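Local coordinates for DUF115 domain-containing protein (Magnetospirillum magneticum AMB-1, PDB 5MU5), which probably transfers sugars onto flagellin as a Maf-family glycosyltransferase and takes part in the formation of the bacterial flagellum, at residues A[378-381]-A[382-386]; A[590-593]-A[594-597]; A[600-603]-A[604-607]; A[633-636]-A[637-641]. All coordinates share one frame; numbering follows the deposited sequence.

How the contacts relate
Contact 1 comes first along the chain, in the loop between helix 373-378 and helix 393-404 of the MptE-like region; the other three follow in order in the helical bundle region. Contacts 2 and 3 are successive stretches of helix 589-609, their centres about 15 Å apart, and contact 4 lies on helix 618-646. Contacts 2 and 4, with centres about 12 Å apart, touch where Met636 CE packs on Thr597 CG2 at 3.6 Å. Contact 1 stands about 20 Å from contact 2, centre to centre, yet Phe592 and Phe593 of contact 2 reach helix 373-378, which runs into contact 1. The bundle thus packs directly against the MptE-like part.

Contact 1. Residues A[378-381]-A[382-386]; sequences FSPG and IEYSL
Pro380 and Tyr384 meet across a tight turn in which the chain, just released from helix 373-378, winds through a short 3-10 segment at Ile382 and Glu383. The hydrogen bonds form a series of overlapping turns. Ser379 opens with an ST turn, its OG accepting from Gly381 N at 3.1 Å. Tyr384 N then bonds to Gly381 O, also at 3.1 Å and fairly straight (163° at the hydrogen), although the donor stands well above the carbonyl plane. One residue on, Ile382 O is gripped twice by Ser385: by its backbone N and, more closely, by its OG at 2.7 Å. Pro380 makes the apolar contact: Pro380 CG sits 3.5 Å from Tyr384 CD2 and meets the aromatic ring obliquely. With chi1 at -51°, Tyr384 CG lies beside its own backbone N, which turns the ring back over the start of the turn. Glu383 CG rests against one face of that ring, and Gly381 O comes near its plane at the edge. Glycine suits its place sterically, since a CB at Gly381 would press on the carbonyl O of Pro380 and on the Glu383 carboxylate. Outside the turn, the Tyr384 hydroxyl is hydrogen-bonded to Arg530, Ser379 O to Arg540 and Ser385 O to His266, which ties this loop of the MptE-like region to strand 530-531, to helix 534-541 and to the loop holding His266. The carboxylate of Glu383 bends back over the glycine, with OE1 3.5 Å from Gly381 C.

Contact 2. Residues A[590-593]-A[594-597]; sequences AQFF and VRGT
Phe592 and Arg595 lie side by side and point the same way from a kinked turn near the start of helix 589-609, in the helical bundle region. The ring and the guanidinium are not stacked: their planes stand 59° apart. Phe592 offers CD1 and CE1 to one face of the guanidinium, near its rim, and the nearest approach is CE1 to Arg595 NH2 at 3.4 Å. Arg595 gets there with CG held between its backbone N and carbonyl carbon (chi1 67°), after which the chain runs extended as far as NE. That course takes the aliphatic stem close over Gln591 O, which lies 3.0 Å from Arg595 CG while also accepting the helical bond from Arg595 N. Val594 faces elsewhere. Its CG2 sits over Ala590 O at 3.4 Å, and its side chain meets Ile550, Leu553 and Leu554 of helix 546-564. Phe593 leads its ring away from the turn to helix 242-257, touching Leu242, Met246 and Thr249, and it shares Ile550 of helix 546-564 with Val594. The amide of Gln591 is engaged by Thr588 N and Met578 O, and the hydroxyl of Thr597 by Asp91 and Leu242. The kink itself shows in the backbone. Val594 N still makes a bent helical bond to Ala590 O, but Gly596 N and Thr597 N have no bond to the turn before. A water bridges the kink instead, donating to Phe593 O at 2.8 Å and accepting from Thr597 N at 2.9 Å.

Contact 3. Residues A[600-603]-A[604-607]; sequences MAAM and CYDY
The ring of Tyr605 lies flat along its own helix, with Ala602 CA over one face in a CH-pi contact, 3.6 Å from the ring centroid and 28° off the normal. The CA sits nearer the rim than the middle, closest to Tyr605 CE2 at 3.2 Å, while Ala602 CB meets the phenol end. Ala601 O approaches CD2 obliquely. A chi1 of 69° puts CG between the backbone N and the carbonyl carbon and folds the ring back over the preceding turn. The Tyr605 hydroxyl is buried and has no hydrogen-bonding partner in the model. Losing the ring to an alanine here would probably uncover Ala602 CA and open a gap toward Phe97 and Phe629. Regular helical bonds run beneath, such as Tyr605 N to Ala601 O at 3.0 Å. On another side, a water donates both to Met603 O (2.9 Å) and to Asp606 OD2 (2.7 Å), linking the carboxylate to the helix backbone; the same OD2 forms a salt bridge with Lys610. Tyr607 makes a cation-pi contact with Arg611. Tyr605 is wedged among three helices, two of the bundle (Leu571 and Leu575 of 568-579, Ile625 and Phe629 of 618-646) and one from the N-terminal part (Phe97 of 92-107), where Val94 also meets Cys604.

Contact 4. Residues A[633-636]-A[637-641]; sequences IRVM and TLQVE
From Ile633 to Glu641 the chain is regular alpha helix, part of helix 618-646, with backbone bonds such as Leu638 N to Arg634 O at 3.0 Å (165° at the hydrogen). Ile633 O takes two donors from Thr637, the backbone N at 2.9 Å and OG1 at 2.7 Å, reaching it from opposite faces of its plane. Thr637 can do this because chi1, -70°, sets OG1 beside its own backbone N. Replacing it by a valine would probably leave Ile633 O with the backbone bond alone and set an apolar methyl against that oxygen. Leu638 CD1 lies over one face of the Arg634 guanidinium, toward the rim, 4.0 Å from CZ. Val635 and Gln639 run alongside each other, CG1 to NE2 at 3.9 Å, while Gln639 OE1 bonds to His243. Met636 packs on helix 589-609, and Ile633 and Val640 on helix 546-564. The chemistry divides this part of the helix: Ile633, Met636 and Val640 are buried against neighbouring helices, the threonine hydroxyl is satisfied within its own turn, and exposed Arg634 lies with an apolar methyl of Leu638 over its charged group.

Contact 1. Residues A[378-381]-A[382-386]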
loop_
_atom_site.group_PDB
_atom_site.type_symbol
_atom_site.label_atom_id
_atom_site.label_comp_id
_atom_site.label_asym_id
_atom_site.label_seq_id
_atom_site.Cartn_x
_atom_site.Cartn_y
_atom_site.Cartn_z
ATOM N N PHE A 378 7.752 7.788 -17.011
ATOM C CA PHE A 378 7.007 8.037 -18.250
ATOM C C PHE A 378 5.708 8.844 -18.191
ATOM O O PHE A 378 5.230 9.295 -19.235
ATOM C CB PHE A 378 6.709 6.700 -18.931
ATOM C CG PHE A 378 7.913 6.046 -19.529
ATOM C CD1 PHE A 378 8.559 6.623 -20.603
ATOM C CD2 PHE A 378 8.374 4.833 -19.048
ATOM C CE1 PHE A 378 9.668 6.023 -21.169
ATOM C CE2 PHE A 378 9.486 4.228 -19.610
ATOM C CZ PHE A 378 10.133 4.827 -20.670
ATOM N N SER A 379 5.105 8.998 -17.020
ATOM C CA SER A 379 3.863 9.764 -16.928
ATOM C C SER A 379 4.101 11.210 -17.283
ATOM O O SER A 379 5.041 11.806 -16.781
ATOM C CB SER A 379 3.280 9.728 -15.531
ATOM O OG SER A 379 2.051 10.431 -15.489
ATOM N N PRO A 380 3.262 11.770 -18.163
ATOM C CA PRO A 380 3.356 13.184 -18.441
ATOM C C PRO A 380 2.516 14.006 -17.474
ATOM O O PRO A 380 2.410 15.200 -17.655
ATOM C CB PRO A 380 2.821 13.302 -19.880
ATOM C CG PRO A 380 1.899 12.149 -20.037
ATOM C CD PRO A 380 2.291 11.091 -19.040
ATOM N N GLY A 381 1.916 13.383 -16.465
ATOM C CA GLY A 381 1.145 14.108 -15.465
ATOM C C GLY A 381 -0.016 13.330 -14.870
ATOM O O GLY A 381 -0.511 12.348 -15.438
ATOM N N ILE A 382 -0.479 13.818 -13.729
ATOM C CA ILE A 382 -1.545 13.183 -12.982
ATOM C C ILE A 382 -2.858 13.083 -13.765
ATOM O O ILE A 382 -3.595 12.110 -13.612
ATOM C CB ILE A 382 -1.749 13.895 -11.619
ATOM C CG1 ILE A 382 -2.635 13.070 -10.683
ATOM C CG2 ILE A 382 -2.313 15.301 -11.800
ATOM C CD1 ILE A 382 -2.011 11.767 -10.218
ATOM N N GLU A 383 -3.133 14.059 -14.624
ATOM C CA GLU A 383 -4.359 14.035 -15.445
ATOM C C GLU A 383 -4.461 12.870 -16.454
ATOM O O GLU A 383 -5.511 12.675 -17.063
ATOM C CB GLU A 383 -4.580 15.380 -16.168
ATOM C CG GLU A 383 -3.581 15.757 -17.257
ATOM C CD GLU A 383 -2.434 16.621 -16.760
ATOM O OE1 GLU A 383 -1.754 16.252 -15.763
ATOM O OE2 GLU A 383 -2.200 17.684 -17.385
ATOM N N TYR A 384 -3.382 12.110 -16.644
ATOM C CA TYR A 384 -3.388 10.974 -17.564
ATOM C C TYR A 384 -3.358 9.627 -16.834
ATOM O O TYR A 384 -3.103 8.588 -17.444
ATOM C CB TYR A 384 -2.216 11.077 -18.554
ATOM C CG TYR A 384 -2.118 12.414 -19.253
ATOM C CD1 TYR A 384 -2.957 12.734 -20.319
ATOM C CD2 TYR A 384 -1.168 13.357 -18.867
ATOM C CE1 TYR A 384 -2.858 13.959 -20.967
ATOM C CE2 TYR A 384 -1.067 14.585 -19.506
ATOM C CZ TYR A 384 -1.916 14.877 -20.541
ATOM O OH TYR A 384 -1.828 16.072 -21.160
ATOM N N SER A 385 -3.610 9.643 -15.530
ATOM C CA SER A 385 -3.673 8.406 -14.752
ATOM C C SER A 385 -5.088 8.203 -14.259
ATOM O O SER A 385 -5.943 9.075 -14.418
ATOM C CB SER A 385 -2.713 8.426 -13.552
ATOM O OG SER A 385 -2.917 9.579 -12.783
ATOM N N LEU A 386 -5.316 7.023 -13.699
ATOM C CA LEU A 386 -6.566 6.674 -13.086
ATOM C C LEU A 386 -6.312 6.252 -11.644
ATOM O O LEU A 386 -5.255 5.707 -11.329
ATOM C CB LEU A 386 -7.217 5.521 -13.841
ATOM C CG LEU A 386 -7.585 5.800 -15.291
ATOM C CD1 LEU A 386 -8.049 4.514 -15.930
ATOM C CD2 LEU A 386 -8.652 6.881 -15.417
#

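Contact 2. Residues A[590-593]-A[594-597]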
loop_
_atom_site.group_PDB
_atom_site.type_symbol
_atom_site.label_atom_id
_atom_site.label_comp_id
_atom_site.label_asym_id
_atom_site.label_seq_id
_atom_site.Cartn_x
_atom_site.Cartn_y
_atom_site.Cartn_z
ATOM N N ALA A 590 14.824 6.133 -9.409
ATOM C CA ALA A 590 15.844 5.375 -8.681
ATOM C C ALA A 590 15.278 4.741 -7.416
ATOM O O ALA A 590 15.510 3.574 -7.133
ATOM C CB ALA A 590 17.021 6.271 -8.335
ATOM N N GLN A 591 14.499 5.507 -6.673
ATOM C CA GLN A 591 13.908 4.987 -5.456
ATOM C C GLN A 591 12.909 3.872 -5.710
ATOM O O GLN A 591 12.848 2.908 -4.960
ATOM C CB GLN A 591 13.238 6.109 -4.687
ATOM C CG GLN A 591 14.228 6.974 -3.968
ATOM C CD GLN A 591 13.576 8.199 -3.386
ATOM O OE1 GLN A 591 12.665 8.773 -3.987
ATOM N NE2 GLN A 591 14.046 8.618 -2.208
ATOM N N PHE A 592 12.087 4.029 -6.736
ATOM C CA PHE A 592 11.164 2.971 -7.092
ATOM C C PHE A 592 11.904 1.721 -7.486
ATOM O O PHE A 592 11.467 0.626 -7.173
ATOM C CB PHE A 592 10.263 3.359 -8.253
ATOM C CG PHE A 592 9.045 4.102 -7.845
ATOM C CD1 PHE A 592 8.095 3.488 -7.062
ATOM C CD2 PHE A 592 8.834 5.403 -8.274
ATOM C CE1 PHE A 592 6.954 4.161 -6.690
ATOM C CE2 PHE A 592 7.700 6.088 -7.914
ATOM C CZ PHE A 592 6.758 5.465 -7.121
ATOM N N PHE A 593 13.006 1.873 -8.192
ATOM C CA PHE A 593 13.765 0.698 -8.637
ATOM C C PHE A 593 14.313 -0.175 -7.529
ATOM O O PHE A 593 14.222 -1.386 -7.616
ATOM C CB PHE A 593 14.892 1.092 -9.584
ATOM C CG PHE A 593 14.561 0.869 -11.013
ATOM C CD1 PHE A 593 13.662 1.680 -11.659
ATOM C CD2 PHE A 593 15.152 -0.175 -11.716
ATOM C CE1 PHE A 593 13.346 1.458 -12.984
ATOM C CE2 PHE A 593 14.826 -0.408 -13.037
ATOM C CZ PHE A 593 13.929 0.416 -13.673
ATOM N N VAL A 594 14.841 0.435 -6.477
ATOM C CA VAL A 594 15.595 -0.304 -5.475
ATOM C C VAL A 594 15.009 -0.411 -4.072
ATOM O O VAL A 594 15.381 -1.330 -3.337
ATOM C CB VAL A 594 17.018 0.277 -5.349
ATOM C CG1 VAL A 594 17.714 0.232 -6.700
ATOM C CG2 VAL A 594 17.015 1.698 -4.786
ATOM N N ARG A 595 14.081 0.463 -3.695
ATOM C CA ARG A 595 13.619 0.493 -2.294
ATOM C C ARG A 595 12.981 -0.797 -1.776
ATOM O O ARG A 595 13.145 -1.138 -0.615
ATOM C CB ARG A 595 12.651 1.653 -2.053
ATOM C CG ARG A 595 11.333 1.509 -2.786
ATOM C CD ARG A 595 10.505 2.769 -2.756
ATOM N NE ARG A 595 9.154 2.471 -3.214
ATOM C CZ ARG A 595 8.121 3.300 -3.115
ATOM N NH1 ARG A 595 8.277 4.505 -2.586
ATOM N NH2 ARG A 595 6.929 2.923 -3.556
ATOM N N GLY A 596 12.231 -1.491 -2.618
ATOM C CA GLY A 596 11.551 -2.705 -2.192
ATOM C C GLY A 596 12.565 -3.777 -1.869
ATOM O O GLY A 596 12.477 -4.450 -0.839
ATOM N N THR A 597 13.548 -3.913 -2.744
ATOM C CA THR A 597 14.554 -4.917 -2.576
ATOM C C THR A 597 15.416 -4.622 -1.350
ATOM O O THR A 597 15.515 -5.474 -0.451
ATOM C CB THR A 597 15.333 -5.062 -3.872
ATOM O OG1 THR A 597 14.414 -5.518 -4.887
ATOM C CG2 THR A 597 16.483 -6.058 -3.720
HETATM O O HOH W 1 13.172 -2.645 -5.321
#

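Contact 3. Residues A[600-603]-A[604-607]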
loop_
_atom_site.group_PDB
_atom_site.type_symbol
_atom_site.label_atom_id
_atom_site.label_comp_id
_atom_site.label_asym_id
_atom_site.label_seq_id
_atom_site.Cartn_x
_atom_site.Cartn_y
_atom_site.Cartn_z
ATOM N N MET A 600 13.473 -4.952 2.060
ATOM C CA MET A 600 13.225 -6.316 2.417
ATOM C C MET A 600 14.487 -6.981 2.931
ATOM O O MET A 600 14.410 -7.801 3.862
ATOM C CB MET A 600 12.681 -7.075 1.232
ATOM C CG MET A 600 11.293 -6.592 0.919
ATOM S SD MET A 600 10.240 -6.742 2.373
ATOM C CE MET A 600 10.031 -8.537 2.334
ATOM N N ALA A 601 15.635 -6.648 2.328
ATOM C CA ALA A 601 16.898 -7.144 2.838
ATOM C C ALA A 601 17.094 -6.661 4.276
ATOM O O ALA A 601 17.466 -7.433 5.138
ATOM C CB ALA A 601 18.042 -6.714 1.953
ATOM N N ALA A 602 16.781 -5.398 4.543
ATOM C CA ALA A 602 16.911 -4.834 5.896
ATOM C C ALA A 602 16.008 -5.504 6.886
ATOM O O ALA A 602 16.392 -5.712 8.028
ATOM C CB ALA A 602 16.654 -3.343 5.902
ATOM N N MET A 603 14.813 -5.842 6.446
ATOM C CA MET A 603 13.867 -6.523 7.294
ATOM C C MET A 603 14.409 -7.886 7.707
ATOM O O MET A 603 14.269 -8.287 8.885
ATOM C CB MET A 603 12.572 -6.734 6.547
ATOM C CG MET A 603 11.479 -7.270 7.442
ATOM S SD MET A 603 10.272 -8.137 6.458
ATOM C CE MET A 603 11.211 -9.651 6.244
ATOM N N CYS A 604 14.994 -8.594 6.731
ATOM C CA CYS A 604 15.606 -9.917 6.942
ATOM C C CYS A 604 16.766 -9.855 7.920
ATOM O O CYS A 604 16.754 -10.546 8.930
ATOM C CB CYS A 604 16.075 -10.531 5.611
ATOM S SG CYS A 604 14.679 -10.971 4.522
ATOM N N TYR A 605 17.754 -9.004 7.673
ATOM C CA TYR A 605 18.853 -8.970 8.614
ATOM C C TYR A 605 18.437 -8.445 9.997
ATOM O O TYR A 605 18.939 -8.909 11.004
ATOM C CB TYR A 605 20.086 -8.263 8.052
ATOM C CG TYR A 605 20.030 -6.777 7.824
ATOM C CD1 TYR A 605 20.018 -5.866 8.890
ATOM C CD2 TYR A 605 20.089 -6.277 6.527
ATOM C CE1 TYR A 605 20.008 -4.501 8.652
ATOM C CE2 TYR A 605 20.096 -4.918 6.287
ATOM C CZ TYR A 605 20.054 -4.035 7.356
ATOM O OH TYR A 605 20.046 -2.678 7.145
ATOM N N ASP A 606 17.488 -7.527 10.047
ATOM C CA ASP A 606 17.064 -6.955 11.313
ATOM C C ASP A 606 16.435 -8.028 12.202
ATOM O O ASP A 606 16.645 -8.054 13.420
ATOM C CB ASP A 606 16.080 -5.809 11.088
ATOM C CG ASP A 606 15.467 -5.323 12.379
ATOM O OD1 ASP A 606 16.158 -4.608 13.158
ATOM O OD2 ASP A 606 14.282 -5.684 12.637
ATOM N N TYR A 607 15.664 -8.911 11.583
ATOM C CA TYR A 607 15.032 -9.990 12.289
ATOM C C TYR A 607 16.098 -10.902 12.903
ATOM O O TYR A 607 16.041 -11.233 14.091
ATOM C CB TYR A 607 14.111 -10.791 11.355
ATOM C CG TYR A 607 13.426 -11.940 12.055
ATOM C CD1 TYR A 607 12.210 -11.763 12.697
ATOM C CD2 TYR A 607 14.020 -13.189 12.108
ATOM C CE1 TYR A 607 11.594 -12.814 13.365
ATOM C CE2 TYR A 607 13.420 -14.243 12.761
ATOM C CZ TYR A 607 12.201 -14.056 13.387
ATOM O OH TYR A 607 11.612 -15.117 14.048
HETATM O O HOH W 2 12.603 -6.996 10.929
#

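Contact 4. Residues A[633-636]-A[637-641]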
loop_
_atom_site.group_PDB
_atom_site.type_symbol
_atom_site.label_atom_id
_atom_site.label_comp_id
_atom_site.label_asym_id
_atom_site.label_seq_id
_atom_site.Cartn_x
_atom_site.Cartn_y
_atom_site.Cartn_z
ATOM N N ILE A 633 24.292 -5.257 -3.216
ATOM C CA ILE A 633 24.286 -3.968 -3.893
ATOM C C ILE A 633 25.144 -4.012 -5.164
ATOM O O ILE A 633 24.785 -3.398 -6.165
ATOM C CB ILE A 633 24.634 -2.836 -2.906
ATOM C CG1 ILE A 633 23.365 -2.541 -2.106
ATOM C CG2 ILE A 633 25.113 -1.594 -3.637
ATOM C CD1 ILE A 633 23.513 -1.568 -0.965
ATOM N N ARG A 634 26.232 -4.774 -5.132
ATOM C CA ARG A 634 27.069 -4.991 -6.323
ATOM C C ARG A 634 26.308 -5.722 -7.444
ATOM O O ARG A 634 26.332 -5.297 -8.605
ATOM C CB ARG A 634 28.340 -5.771 -5.941
ATOM C CG ARG A 634 29.208 -6.171 -7.118
ATOM C CD ARG A 634 30.583 -6.677 -6.702
ATOM N NE ARG A 634 31.429 -6.783 -7.894
ATOM C CZ ARG A 634 31.410 -7.794 -8.765
ATOM N NH1 ARG A 634 30.608 -8.842 -8.584
ATOM N NH2 ARG A 634 32.207 -7.756 -9.833
ATOM N N VAL A 635 25.659 -6.831 -7.107
ATOM C CA VAL A 635 24.839 -7.547 -8.076
ATOM C C VAL A 635 23.713 -6.645 -8.639
ATOM O O VAL A 635 23.466 -6.635 -9.842
ATOM C CB VAL A 635 24.233 -8.830 -7.456
ATOM C CG1 VAL A 635 23.119 -9.400 -8.330
ATOM C CG2 VAL A 635 25.322 -9.871 -7.225
ATOM N N MET A 636 23.047 -5.886 -7.778
ATOM C CA MET A 636 21.988 -4.988 -8.218
ATOM C C MET A 636 22.535 -3.915 -9.169
ATOM O O MET A 636 21.908 -3.568 -10.170
ATOM C CB MET A 636 21.326 -4.297 -7.027
ATOM C CG MET A 636 20.537 -5.228 -6.132
ATOM S SD MET A 636 19.817 -4.394 -4.703
ATOM C CE MET A 636 18.411 -3.589 -5.472
ATOM N N THR A 637 23.700 -3.385 -8.827
ATOM C CA THR A 637 24.369 -2.384 -9.623
ATOM C C THR A 637 24.616 -2.908 -11.032
ATOM O O THR A 637 24.286 -2.246 -12.014
ATOM C CB THR A 637 25.702 -1.997 -8.948
ATOM O OG1 THR A 637 25.420 -1.264 -7.747
ATOM C CG2 THR A 637 26.588 -1.170 -9.875
ATOM N N LEU A 638 25.190 -4.102 -11.121
ATOM C CA LEU A 638 25.485 -4.706 -12.418
ATOM C C LEU A 638 24.237 -5.035 -13.197
ATOM O O LEU A 638 24.237 -4.917 -14.413
ATOM C CB LEU A 638 26.318 -5.973 -12.249
ATOM C CG LEU A 638 27.730 -5.704 -11.747
ATOM C CD1 LEU A 638 28.335 -7.015 -11.272
ATOM C CD2 LEU A 638 28.589 -5.045 -12.825
ATOM N N GLN A 639 23.182 -5.456 -12.507
ATOM C CA GLN A 639 21.920 -5.807 -13.185
ATOM C C GLN A 639 21.261 -4.585 -13.800
ATOM O O GLN A 639 20.760 -4.622 -14.928
ATOM C CB GLN A 639 20.958 -6.501 -12.223
ATOM C CG GLN A 639 21.332 -7.949 -11.998
ATOM C CD GLN A 639 20.272 -8.741 -11.271
ATOM O OE1 GLN A 639 19.261 -8.203 -10.843
ATOM N NE2 GLN A 639 20.512 -10.043 -11.117
ATOM N N VAL A 640 21.300 -3.491 -13.050
ATOM C CA VAL A 640 20.724 -2.231 -13.485
ATOM C C VAL A 640 21.407 -1.724 -14.752
ATOM O O VAL A 640 20.724 -1.319 -15.699
ATOM C CB VAL A 640 20.787 -1.185 -12.346
ATOM C CG1 VAL A 640 20.622 0.239 -12.859
ATOM C CG2 VAL A 640 19.730 -1.501 -11.296
ATOM N N GLU A 641 22.742 -1.759 -14.762
ATOM C CA GLU A 641 23.528 -1.263 -15.889
ATOM C C GLU A 641 23.330 -2.125 -17.124
ATOM O O GLU A 641 23.187 -1.615 -18.230
ATOM C CB GLU A 641 25.014 -1.187 -15.525
ATOM C CG GLU A 641 25.325 -0.063 -14.542
ATOM C CD GLU A 641 26.756 -0.093 -14.010
ATOM O OE1 GLU A 641 27.514 -1.047 -14.314
ATOM O OE2 GLU A 641 27.120 0.840 -13.256
#